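Local coordinates for triacylglycerol lipase (Rhizopus niveus, PDB 1LGY), which hydrolyses the ester bonds of triacylglycerols and their partial glycerides, with strong 1,3-positional specificity, releasing fatty acids, at residues N84-A89 with L255-Y260; T18-I23 with S171-G176; H208-P211 with G215-H218; T54-L59 with L78-T83; W224-S227 with V232-C235. All blocks are in the same frame, centred on the assembly; numbering follows the deposited sequence.

Contact 1. Residues N84-A89 with L255-Y260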
# COMPACT_ATOMS: atom_id res chain seq x y z
N ASN A 84 -9.22 -9.82 4.70
CA ASN A 84 -8.30 -10.25 5.73
C ASN A 84 -8.29 -11.77 5.98
O ASN A 84 -7.82 -12.23 7.01
CB ASN A 84 -8.64 -9.51 7.02
CG ASN A 84 -9.93 -9.93 7.70
OD1 ASN A 84 -10.92 -10.33 7.07
ND2 ASN A 84 -9.93 -9.83 9.04
N SER A 85 -8.81 -12.62 5.10
CA SER A 85 -8.58 -14.04 5.29
C SER A 85 -7.33 -14.23 4.45
O SER A 85 -7.38 -14.25 3.22
CB SER A 85 -9.76 -14.86 4.76
OG SER A 85 -9.86 -14.98 3.35
N PHE A 86 -6.14 -14.25 5.09
CA PHE A 86 -4.91 -14.21 4.30
C PHE A 86 -4.37 -15.55 3.80
O PHE A 86 -3.71 -15.59 2.75
CB PHE A 86 -3.82 -13.54 5.09
CG PHE A 86 -4.17 -12.18 5.63
CD1 PHE A 86 -4.18 -11.08 4.80
CD2 PHE A 86 -4.42 -12.03 6.98
CE1 PHE A 86 -4.42 -9.81 5.35
CE2 PHE A 86 -4.67 -10.76 7.53
CZ PHE A 86 -4.67 -9.64 6.71
N ARG A 87 -4.66 -16.67 4.49
CA ARG A 87 -4.23 -17.99 3.99
C ARG A 87 -5.01 -18.43 2.72
O ARG A 87 -4.51 -19.23 1.93
CB ARG A 87 -4.40 -19.06 5.08
CG ARG A 87 -3.54 -18.90 6.34
CD ARG A 87 -4.00 -19.79 7.51
NE ARG A 87 -3.36 -19.34 8.74
CZ ARG A 87 -2.19 -19.84 9.17
NH1 ARG A 87 -1.55 -20.81 8.49
NH2 ARG A 87 -1.60 -19.36 10.28
N SER A 88 -6.21 -17.90 2.51
CA SER A 88 -7.06 -18.15 1.34
C SER A 88 -6.85 -17.09 0.26
O SER A 88 -7.31 -17.26 -0.86
CB SER A 88 -8.55 -18.12 1.66
OG SER A 88 -8.96 -19.02 2.67
N ALA A 89 -6.28 -15.92 0.63
CA ALA A 89 -5.94 -14.89 -0.33
C ALA A 89 -4.70 -15.40 -1.04
O ALA A 89 -4.60 -15.34 -2.26
CB ALA A 89 -5.61 -13.59 0.38
N LEU A 255 2.76 -15.73 9.13
CA LEU A 255 2.60 -15.14 10.45
C LEU A 255 3.29 -13.77 10.59
O LEU A 255 2.87 -12.88 11.35
CB LEU A 255 3.08 -16.22 11.47
CG LEU A 255 2.10 -17.41 11.81
CD1 LEU A 255 2.09 -18.48 10.73
CD2 LEU A 255 2.58 -18.16 13.05
N ASP A 256 4.31 -13.52 9.77
CA ASP A 256 5.02 -12.25 9.85
C ASP A 256 4.24 -11.21 9.08
O ASP A 256 4.50 -10.02 9.16
CB ASP A 256 6.43 -12.41 9.28
CG ASP A 256 7.40 -13.35 10.00
OD1 ASP A 256 6.94 -14.27 10.68
OD2 ASP A 256 8.62 -13.20 9.87
N HIS A 257 3.24 -11.65 8.31
CA HIS A 257 2.33 -10.76 7.63
C HIS A 257 1.41 -10.01 8.59
O HIS A 257 0.95 -8.89 8.31
CB HIS A 257 1.56 -11.61 6.72
CG HIS A 257 0.79 -10.87 5.70
ND1 HIS A 257 1.14 -9.75 5.12
CD2 HIS A 257 -0.43 -11.24 5.24
CE1 HIS A 257 0.20 -9.40 4.31
NE2 HIS A 257 -0.74 -10.30 4.38
N LEU A 258 1.18 -10.67 9.76
CA LEU A 258 0.19 -10.25 10.75
C LEU A 258 0.54 -9.21 11.78
O LEU A 258 -0.31 -8.95 12.60
CB LEU A 258 -0.32 -11.50 11.47
CG LEU A 258 -1.54 -12.31 10.91
CD1 LEU A 258 -1.47 -12.48 9.41
CD2 LEU A 258 -1.54 -13.68 11.54
N SER A 259 1.74 -8.65 11.80
CA SER A 259 2.07 -7.54 12.68
C SER A 259 3.21 -6.77 12.08
O SER A 259 4.04 -7.39 11.47
CB SER A 259 2.49 -8.01 14.05
OG SER A 259 3.27 -9.20 13.89
N TYR A 260 3.27 -5.44 12.13
CA TYR A 260 4.34 -4.68 11.52
C TYR A 260 4.69 -3.68 12.56
O TYR A 260 3.83 -2.90 12.91
CB TYR A 260 3.94 -3.85 10.31
CG TYR A 260 4.27 -4.62 9.06
CD1 TYR A 260 3.53 -5.77 8.76
CD2 TYR A 260 5.34 -4.23 8.24
CE1 TYR A 260 3.85 -6.54 7.65
CE2 TYR A 260 5.66 -5.00 7.12
CZ TYR A 260 4.90 -6.14 6.86
OH TYR A 260 5.19 -6.93 5.80
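In the active site of this alpha/beta-hydrolase lipase the contact brings Phe-86 against His-257, the histidine of the catalytic triad with Ser-145 and Asp-204. Phe-86 lies in the region of the short helix 87-91, which probably corresponds to the lid of related fungal lipases. The two rings form a T-shaped (edge-to-face) pair, with centroids 4.8 Å apart and planes at 76°. His-257 is the edge, bringing CD2 and NE2 against one face of Phe-86; NE2 comes to 3.6 Å from Phe-86 CD1. With CG anti to the backbone N (chi1 -166°), the imidazole leaves its loop in the direction of Phe-86, while its two nitrogens keep polar partners, NE2 bonding to Ser-145 OG and ND1 to Asp-204 OD2. A phenyl ring suits this place because it walls the histidine without competing for either nitrogen. Leu-258 adds an aliphatic flank, its CD1 lying 3.8 Å from Phe-86 CD2. On the more exposed side the extended Arg-87 reaches over, and its NH2 meets Leu-255 CD1 at 3.8 Å, a van der Waals touch. The face of Phe-86 opposite His-257 receives the carbonyl oxygen of Asn-84, 3.3 Å above the ring plane toward the rim.

Contact 2. Residues T18-I23 with S171-G176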
# COMPACT_ATOMS: atom_id res chain seq x y z
N THR A 18 6.48 3.63 10.63
CA THR A 18 5.58 3.03 11.58
C THR A 18 4.25 3.75 11.52
O THR A 18 3.22 3.10 11.62
CB THR A 18 6.07 3.09 13.00
OG1 THR A 18 7.35 2.49 13.01
CG2 THR A 18 5.19 2.27 13.97
N LYS A 19 4.28 5.07 11.26
CA LYS A 19 3.08 5.91 11.21
C LYS A 19 2.17 5.38 10.15
O LYS A 19 0.96 5.32 10.38
CB LYS A 19 3.44 7.37 10.88
CG LYS A 19 2.27 8.27 10.60
CD LYS A 19 2.82 9.65 10.78
CE LYS A 19 1.69 10.68 10.80
NZ LYS A 19 1.56 11.31 9.50
N TYR A 20 2.74 4.94 9.04
CA TYR A 20 1.94 4.46 7.96
C TYR A 20 1.50 3.03 8.07
O TYR A 20 0.46 2.69 7.51
CB TYR A 20 2.68 4.68 6.69
CG TYR A 20 2.79 6.18 6.47
CD1 TYR A 20 1.65 6.96 6.42
CD2 TYR A 20 4.03 6.76 6.37
CE1 TYR A 20 1.73 8.33 6.28
CE2 TYR A 20 4.12 8.13 6.23
CZ TYR A 20 2.97 8.90 6.19
OH TYR A 20 3.07 10.28 6.07
N ALA A 21 2.21 2.17 8.80
CA ALA A 21 1.72 0.85 9.04
C ALA A 21 0.50 0.99 9.95
O ALA A 21 -0.55 0.42 9.68
CB ALA A 21 2.79 0.09 9.71
N GLY A 22 0.56 1.86 10.96
CA GLY A 22 -0.55 2.16 11.86
C GLY A 22 -1.81 2.69 11.17
O GLY A 22 -2.93 2.36 11.60
N ILE A 23 -1.68 3.48 10.10
CA ILE A 23 -2.83 3.98 9.39
C ILE A 23 -3.34 2.85 8.53
O ILE A 23 -4.53 2.58 8.58
CB ILE A 23 -2.42 5.18 8.53
CG1 ILE A 23 -1.97 6.33 9.47
CG2 ILE A 23 -3.60 5.61 7.67
CD1 ILE A 23 -1.74 7.76 8.91
N SER A 171 2.42 10.73 -2.57
CA SER A 171 3.29 9.77 -1.94
C SER A 171 2.61 8.40 -1.82
O SER A 171 1.40 8.38 -1.76
CB SER A 171 3.63 10.31 -0.60
OG SER A 171 5.02 10.45 -0.67
N ILE A 172 3.27 7.24 -1.76
CA ILE A 172 2.61 5.93 -1.69
C ILE A 172 3.36 5.14 -0.65
O ILE A 172 4.58 5.11 -0.76
CB ILE A 172 2.70 5.04 -2.98
CG1 ILE A 172 2.05 5.65 -4.17
CG2 ILE A 172 1.89 3.76 -2.74
CD1 ILE A 172 2.50 4.97 -5.45
N PHE A 173 2.70 4.45 0.30
CA PHE A 173 3.38 3.64 1.30
C PHE A 173 2.74 2.28 1.44
O PHE A 173 1.52 2.28 1.56
CB PHE A 173 3.30 4.28 2.65
CG PHE A 173 4.32 5.38 2.84
CD1 PHE A 173 4.08 6.67 2.34
CD2 PHE A 173 5.46 5.13 3.58
CE1 PHE A 173 5.00 7.70 2.60
CE2 PHE A 173 6.37 6.17 3.83
CZ PHE A 173 6.14 7.44 3.34
N THR A 174 3.40 1.13 1.40
CA THR A 174 2.67 -0.09 1.70
C THR A 174 3.40 -0.97 2.70
O THR A 174 4.62 -0.96 2.77
CB THR A 174 2.38 -0.96 0.40
OG1 THR A 174 3.61 -1.53 -0.02
CG2 THR A 174 1.83 -0.17 -0.76
N VAL A 175 2.73 -1.72 3.55
CA VAL A 175 3.41 -2.73 4.36
C VAL A 175 2.85 -4.09 3.90
O VAL A 175 1.68 -4.14 3.67
CB VAL A 175 3.16 -2.57 5.91
CG1 VAL A 175 3.87 -1.36 6.43
CG2 VAL A 175 1.70 -2.41 6.22
N GLY A 176 3.59 -5.19 3.68
CA GLY A 176 3.02 -6.49 3.29
C GLY A 176 2.56 -6.60 1.84
O GLY A 176 1.98 -7.61 1.45
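Tyr-20 and Phe-173 lay their rings against each other at an intermediate tilt, planes 33° apart and centroids separated by 4.2 Å, where helix 11-26 packs on the central sheet of the alpha/beta-hydrolase fold. The overlap is uneven. Tyr-20 CD2 sits over the middle of the Phe-173 ring, 3.4 Å above its plane, whereas Phe-173 offers CD1 only toward the rim of the tyrosine ring. The closest pair, Tyr-20 CD2 and Phe-173 CE2, is 3.5 Å apart, and Tyr-20 CE2 continues the overlap above Phe-173 CZ. On both residues CG stands anti to the carbonyl carbon, beside the backbone N (chi1 -66° for Tyr-20, -80° for Phe-173), which sends one ring out from the helix and the other up from the strand to meet it.

Two residues further along the strand, Val-175 points to the same helix while the intervening Thr-174 points away. Val-175 CG1 reaches Ala-21 CB at 3.7 Å. The small methyl of alanine lets the helix come close here, with the two CA atoms 6.1 Å apart, and the branched valine meets it through CG1. Ile-140 of strand 138-144 and Tyr-77 of strand 75-81 also touch Tyr-20. Within the sheet, backbone bonds join Phe-173 with Val-141 and Thr-174 with Gln-197. No hydrogen bond links the two segments themselves, so the contact depends on buried apolar surface.

Contact 3. Residues H208-P211 with G215-H218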
# COMPACT_ATOMS: atom_id res chain seq x y z
N HIS A 208 6.47 -11.76 -1.66
CA HIS A 208 7.13 -12.76 -2.46
C HIS A 208 6.19 -13.46 -3.42
O HIS A 208 6.62 -14.30 -4.21
CB HIS A 208 7.79 -13.73 -1.49
CG HIS A 208 8.91 -13.03 -0.72
ND1 HIS A 208 9.98 -12.42 -1.25
CD2 HIS A 208 8.99 -12.92 0.65
CE1 HIS A 208 10.70 -11.94 -0.26
NE2 HIS A 208 10.09 -12.26 0.87
N VAL A 209 4.91 -13.07 -3.42
CA VAL A 209 3.89 -13.65 -4.29
C VAL A 209 3.26 -12.54 -5.12
O VAL A 209 3.18 -11.43 -4.60
CB VAL A 209 2.81 -14.30 -3.44
CG1 VAL A 209 2.02 -15.19 -4.32
CG2 VAL A 209 3.39 -15.13 -2.30
N PRO A 210 2.82 -12.64 -6.39
CA PRO A 210 3.17 -13.65 -7.39
C PRO A 210 4.66 -13.79 -7.62
O PRO A 210 5.36 -12.79 -7.51
CB PRO A 210 2.42 -13.15 -8.57
CG PRO A 210 1.25 -12.42 -8.01
CD PRO A 210 1.96 -11.63 -7.00
N PRO A 211 5.30 -14.92 -7.87
CA PRO A 211 6.78 -14.96 -7.87
C PRO A 211 7.49 -14.44 -9.13
O PRO A 211 6.86 -14.11 -10.16
CB PRO A 211 7.06 -16.44 -7.51
CG PRO A 211 5.80 -17.23 -7.86
CD PRO A 211 4.66 -16.23 -7.78
N GLY A 215 6.98 -13.88 -13.88
CA GLY A 215 7.29 -12.65 -14.58
C GLY A 215 7.01 -11.39 -13.77
O GLY A 215 7.03 -10.28 -14.33
N PHE A 216 6.75 -11.46 -12.48
CA PHE A 216 6.37 -10.28 -11.71
C PHE A 216 7.54 -9.60 -11.06
O PHE A 216 8.45 -10.32 -10.65
CB PHE A 216 5.39 -10.68 -10.63
CG PHE A 216 3.98 -10.95 -11.15
CD1 PHE A 216 3.63 -12.21 -11.63
CD2 PHE A 216 3.02 -9.96 -11.04
CE1 PHE A 216 2.30 -12.46 -11.98
CE2 PHE A 216 1.69 -10.22 -11.40
CZ PHE A 216 1.34 -11.48 -11.86
N LEU A 217 7.55 -8.25 -10.94
CA LEU A 217 8.67 -7.52 -10.32
C LEU A 217 8.18 -6.31 -9.54
O LEU A 217 7.21 -5.69 -9.94
CB LEU A 217 9.63 -7.08 -11.40
CG LEU A 217 10.93 -6.36 -10.95
CD1 LEU A 217 11.96 -7.31 -10.32
CD2 LEU A 217 11.48 -5.72 -12.17
N HIS A 218 8.80 -6.01 -8.40
CA HIS A 218 8.40 -4.94 -7.51
C HIS A 218 9.19 -3.66 -7.79
O HIS A 218 10.41 -3.77 -7.83
CB HIS A 218 8.72 -5.19 -6.06
CG HIS A 218 7.79 -5.93 -5.14
ND1 HIS A 218 6.57 -5.63 -4.80
CD2 HIS A 218 8.17 -7.01 -4.38
CE1 HIS A 218 6.20 -6.47 -3.87
NE2 HIS A 218 7.18 -7.29 -3.62
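Pro-210 sets its CB-CG side on the face of Phe-216 in a proline-aromatic CH-pi contact, within the long loop that joins strands 196-201 and 221-227 of the alpha/beta-hydrolase sheet. Pro-210 CB stands 3.5 Å from the centroid of the Phe-216 ring, only 17° off the ring normal. It is displaced slightly to one side, so that Phe-216 CD1 is its nearest ring atom at 3.4 Å, while CG of the same proline lies higher and close to the ring's centre, 4.0 Å from Phe-216 CZ. Proline suits this role because its compact, rigid ring can hold aliphatic C-H groups against the pi face. At the edge of the phenyl ring, near its plane, comes the carbonyl oxygen of Pro-211. That oxygen also faces the backbone of the second segment, lying 3.5 Å from Phe-216 N without forming a hydrogen bond.

Several features set these groups in place. The peptide bond between Val-209 and Pro-210 is cis, a geometry proline tolerates readily, and it turns the chain sharply just before the ring. Gly-215, with a positive phi of 104°, takes a conformation in which a CB would be jammed against the preceding carbonyl oxygen, so glycine fits the bend leading into Phe-216. Further out, Phe-97 stacks with Phe-216, and His-109 of strand 107-109 touches both Pro-210 and Phe-216. Arg-179 NH1 bonds to Pro-210 O, and His-218 NE2 ties the second segment back to the carbonyl oxygen of Pro-207.

Contact 4. Residues T54-L59 with L78-T83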
# COMPACT_ATOMS: atom_id res chain seq x y z
N THR A 54 -15.07 9.68 3.14
CA THR A 54 -15.89 8.63 2.60
C THR A 54 -15.36 7.26 2.98
O THR A 54 -14.22 7.14 3.38
CB THR A 54 -15.94 8.77 1.06
OG1 THR A 54 -17.24 8.31 0.77
CG2 THR A 54 -14.91 7.97 0.24
N THR A 55 -16.14 6.19 2.87
CA THR A 55 -15.60 4.83 2.91
C THR A 55 -16.27 4.17 1.73
O THR A 55 -17.36 4.61 1.36
CB THR A 55 -15.97 4.09 4.17
OG1 THR A 55 -17.37 3.85 4.10
CG2 THR A 55 -15.63 4.86 5.45
N PHE A 56 -15.69 3.16 1.08
CA PHE A 56 -16.33 2.42 0.00
C PHE A 56 -15.96 0.96 0.26
O PHE A 56 -14.86 0.63 0.72
CB PHE A 56 -15.84 2.82 -1.40
CG PHE A 56 -14.34 3.02 -1.52
CD1 PHE A 56 -13.46 1.94 -1.72
CD2 PHE A 56 -13.80 4.30 -1.32
CE1 PHE A 56 -12.08 2.14 -1.72
CE2 PHE A 56 -12.41 4.48 -1.32
CZ PHE A 56 -11.55 3.40 -1.52
N THR A 57 -16.94 0.11 -0.07
CA THR A 57 -16.78 -1.32 0.14
C THR A 57 -17.16 -2.05 -1.14
O THR A 57 -18.16 -1.72 -1.77
CB THR A 57 -17.71 -1.74 1.24
OG1 THR A 57 -17.30 -1.06 2.42
CG2 THR A 57 -17.70 -3.24 1.41
N SER A 58 -16.43 -3.08 -1.54
CA SER A 58 -16.82 -3.84 -2.72
C SER A 58 -17.22 -5.19 -2.19
O SER A 58 -16.33 -5.94 -1.86
CB SER A 58 -15.66 -3.98 -3.72
OG SER A 58 -15.95 -4.87 -4.79
N LEU A 59 -18.51 -5.53 -2.16
CA LEU A 59 -18.92 -6.78 -1.60
C LEU A 59 -18.48 -7.97 -2.41
O LEU A 59 -18.21 -9.04 -1.83
CB LEU A 59 -20.40 -6.77 -1.46
CG LEU A 59 -21.00 -5.70 -0.58
CD1 LEU A 59 -22.43 -5.99 -0.43
CD2 LEU A 59 -20.37 -5.68 0.79
N LEU A 78 -5.54 8.13 1.41
CA LEU A 78 -6.40 7.22 0.69
C LEU A 78 -5.93 5.88 1.24
O LEU A 78 -4.73 5.59 1.14
CB LEU A 78 -6.11 7.26 -0.75
CG LEU A 78 -7.12 7.04 -1.86
CD1 LEU A 78 -6.27 6.71 -3.09
CD2 LEU A 78 -8.15 5.96 -1.57
N VAL A 79 -6.79 5.05 1.87
CA VAL A 79 -6.30 3.84 2.55
C VAL A 79 -7.07 2.67 2.02
O VAL A 79 -8.28 2.74 1.93
CB VAL A 79 -6.51 3.99 4.08
CG1 VAL A 79 -6.18 2.72 4.86
CG2 VAL A 79 -5.58 5.10 4.57
N PHE A 80 -6.40 1.56 1.73
CA PHE A 80 -7.09 0.36 1.25
C PHE A 80 -6.81 -0.89 2.05
O PHE A 80 -5.85 -0.99 2.80
CB PHE A 80 -6.70 -0.02 -0.17
CG PHE A 80 -7.00 0.98 -1.26
CD1 PHE A 80 -6.07 1.97 -1.53
CD2 PHE A 80 -8.20 0.90 -1.98
CE1 PHE A 80 -6.34 2.89 -2.53
CE2 PHE A 80 -8.44 1.84 -2.97
CZ PHE A 80 -7.52 2.83 -3.25
N ARG A 81 -7.70 -1.89 1.84
CA ARG A 81 -7.47 -3.26 2.31
C ARG A 81 -8.31 -4.21 1.46
O ARG A 81 -9.38 -3.84 0.98
CB ARG A 81 -7.91 -3.47 3.75
CG ARG A 81 -9.40 -3.38 3.99
CD ARG A 81 -9.74 -3.96 5.32
NE ARG A 81 -11.13 -4.28 5.29
CZ ARG A 81 -11.47 -5.55 5.23
NH1 ARG A 81 -10.58 -6.53 5.20
NH2 ARG A 81 -12.74 -5.88 5.22
N GLY A 82 -7.81 -5.42 1.21
CA GLY A 82 -8.67 -6.43 0.67
C GLY A 82 -9.15 -7.25 1.85
O GLY A 82 -9.25 -6.82 3.01
N THR A 83 -9.51 -8.47 1.48
CA THR A 83 -9.87 -9.49 2.42
C THR A 83 -8.79 -9.76 3.44
O THR A 83 -7.64 -10.02 3.10
CB THR A 83 -10.17 -10.81 1.65
OG1 THR A 83 -10.41 -11.83 2.60
CG2 THR A 83 -9.01 -11.30 0.81
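Phe-56 reaches Phe-80 and Leu-78 in a buried apolar contact between next-but-one strands of the central sheet, 51-58 and 75-81, with strand 63-70 lying between them. Each strand in this meander runs antiparallel to the next, so the two outer ones share a direction. Their backbones are far apart, Phe-56 CA and Phe-80 CA being 9.5 Å from each other, and only long side chains can bridge the middle strand.

Phenylalanine supplies that length. Phe-56 takes the crowded position at chi1, with CG between the backbone N and the carbonyl carbon (42°), which leads its ring across toward strand 75-81. The far end of the ring makes the contact: CZ approaches Phe-80 CE2 at 3.8 Å, and CE1 lies 3.9 Å from that same atom. Phe-80 meets it near the plane of the Phe-56 ring, yet the pair is neither stacked nor T-shaped, for the planes are inclined at 56° with centroids 5.9 Å apart. Leu-78, two residues earlier and on the same side of its strand, brings CD2 to the edge of the Phe-56 ring, 4.3 Å from CZ.

Helices cover this patch. Phe-56 packs on Asp-122 and Tyr-123 of helix 110-133, and Leu-78 shares Tyr-123. Both Leu-78 and Phe-80 rest on Ala-154 of helix 146-161, the helix that follows the nucleophile Ser-145.

Contact 5. Residues W224-S227 with V232-C235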
# COMPACT_ATOMS: atom_id res chain seq x y z
N TRP A 224 13.18 -3.44 5.03
CA TRP A 224 12.99 -4.73 5.67
C TRP A 224 13.23 -4.71 7.17
O TRP A 224 14.31 -4.39 7.65
CB TRP A 224 13.93 -5.69 5.00
CG TRP A 224 13.80 -7.18 5.34
CD1 TRP A 224 12.61 -7.79 5.67
CD2 TRP A 224 14.84 -8.09 5.32
NE1 TRP A 224 12.90 -9.05 5.85
CE2 TRP A 224 14.21 -9.28 5.66
CE3 TRP A 224 16.22 -8.08 5.06
CZ2 TRP A 224 14.94 -10.46 5.74
CZ3 TRP A 224 16.96 -9.27 5.13
CH2 TRP A 224 16.31 -10.45 5.47
N ILE A 225 12.20 -5.07 7.92
CA ILE A 225 12.28 -5.19 9.37
C ILE A 225 13.01 -6.51 9.59
O ILE A 225 12.36 -7.54 9.45
CB ILE A 225 10.86 -5.27 9.99
CG1 ILE A 225 10.01 -4.10 9.50
CG2 ILE A 225 10.98 -5.24 11.52
CD1 ILE A 225 8.53 -4.25 9.86
N LYS A 226 14.31 -6.60 9.83
CA LYS A 226 15.00 -7.88 10.09
C LYS A 226 14.79 -8.52 11.45
O LYS A 226 14.65 -9.74 11.57
CB LYS A 226 16.50 -7.75 9.92
CG LYS A 226 17.01 -7.78 8.50
CD LYS A 226 18.54 -7.88 8.42
CE LYS A 226 19.24 -6.58 8.81
NZ LYS A 226 20.68 -6.78 8.81
N SER A 227 14.82 -7.69 12.49
CA SER A 227 14.72 -8.19 13.85
C SER A 227 13.90 -7.22 14.67
O SER A 227 14.31 -6.10 15.03
CB SER A 227 16.08 -8.33 14.58
OG SER A 227 17.10 -9.14 14.00
N VAL A 232 15.72 -2.30 10.81
CA VAL A 232 15.24 -2.11 9.45
C VAL A 232 16.37 -1.78 8.46
O VAL A 232 16.94 -0.68 8.41
CB VAL A 232 14.20 -1.00 9.51
CG1 VAL A 232 13.68 -0.76 8.12
CG2 VAL A 232 13.10 -1.36 10.51
N GLN A 233 16.74 -2.69 7.59
CA GLN A 233 17.71 -2.39 6.56
C GLN A 233 16.94 -1.87 5.37
O GLN A 233 15.80 -2.27 5.15
CB GLN A 233 18.36 -3.67 6.33
CG GLN A 233 18.91 -3.99 5.00
CD GLN A 233 19.55 -5.38 5.10
OE1 GLN A 233 20.44 -5.61 5.94
NE2 GLN A 233 19.12 -6.32 4.27
N ILE A 234 17.55 -0.96 4.61
CA ILE A 234 16.92 -0.36 3.45
C ILE A 234 17.71 -0.75 2.24
O ILE A 234 18.90 -0.50 2.23
CB ILE A 234 16.93 1.16 3.51
CG1 ILE A 234 16.16 1.64 4.71
CG2 ILE A 234 16.30 1.71 2.22
CD1 ILE A 234 15.86 3.16 4.70
N CYS A 235 17.08 -1.41 1.26
CA CYS A 235 17.67 -1.67 -0.01
C CYS A 235 17.18 -0.54 -0.88
O CYS A 235 16.15 -0.56 -1.56
CB CYS A 235 17.19 -2.97 -0.54
SG CYS A 235 18.16 -4.37 0.03
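Trp-224 pairs with Gln-233 in the antiparallel beta hairpin formed by strands 221-227 and 231-235. Theirs is a hydrogen-bonded pair: Trp-224 N donates to Gln-233 O at 2.9 Å, and Gln-233 N returns a bond to Trp-224 O. The same Trp-224 oxygen also receives a CA-H...O contact from Val-232 CA at 3.1 Å. The indole and the glutamine side chain run side by side in the same direction, and Gln-233 NE2 lies in the plane of the indole at its edge, 3.5 Å from Trp-224 CE3. Indole NE1 is bonded to Lys-202 O.

Ile-225 turns to the other face, where it forms a non-hydrogen-bonded pair with Val-232; these beta-branched residues suit a strand. Lys-226 CG lies over one face of the broad indole, toward its rim. Further out the chain bends at chi3 (-73°), and NZ donates to Gln-233 OE1 at 3.1 Å from above the carbonyl plane. Lysine is long enough to do both, and the glutamine amide offers it OE1 while NE2 stays at the indole edge.

Strand 196-201 flanks the hairpin beyond 221-227, and strand 6-8, at the sheet edge, flanks it beyond 231-235, where Cys-235 is disulfide-bonded to Cys-244.

How the contacts relate
Contacts 2, 4 and 5 all reach the central sheet, contacts 4 and 5 toward its two ends, with centres 28 Å apart on opposite sides of the chain's centre. Contact 1 holds the catalytic histidine and meets contacts 2 and 5 through Tyr-260, whose OH bonds to Asp-204. Tyr-260 CD2 lies 3.6 Å from Val-175 CB of contact 2 and 3.6 Å from Ile-225 CD1 of contact 5. Thr-83 CG2 of contact 4 meets Ala-89 CB of contact 1 at 4.1 Å, and Ile-23 of contact 2 packs on Val-79 of contact 4. Contact 3 stands apart, touching none of the other four; its Pro-210 side chain is about 11 Å from that of Ser-145.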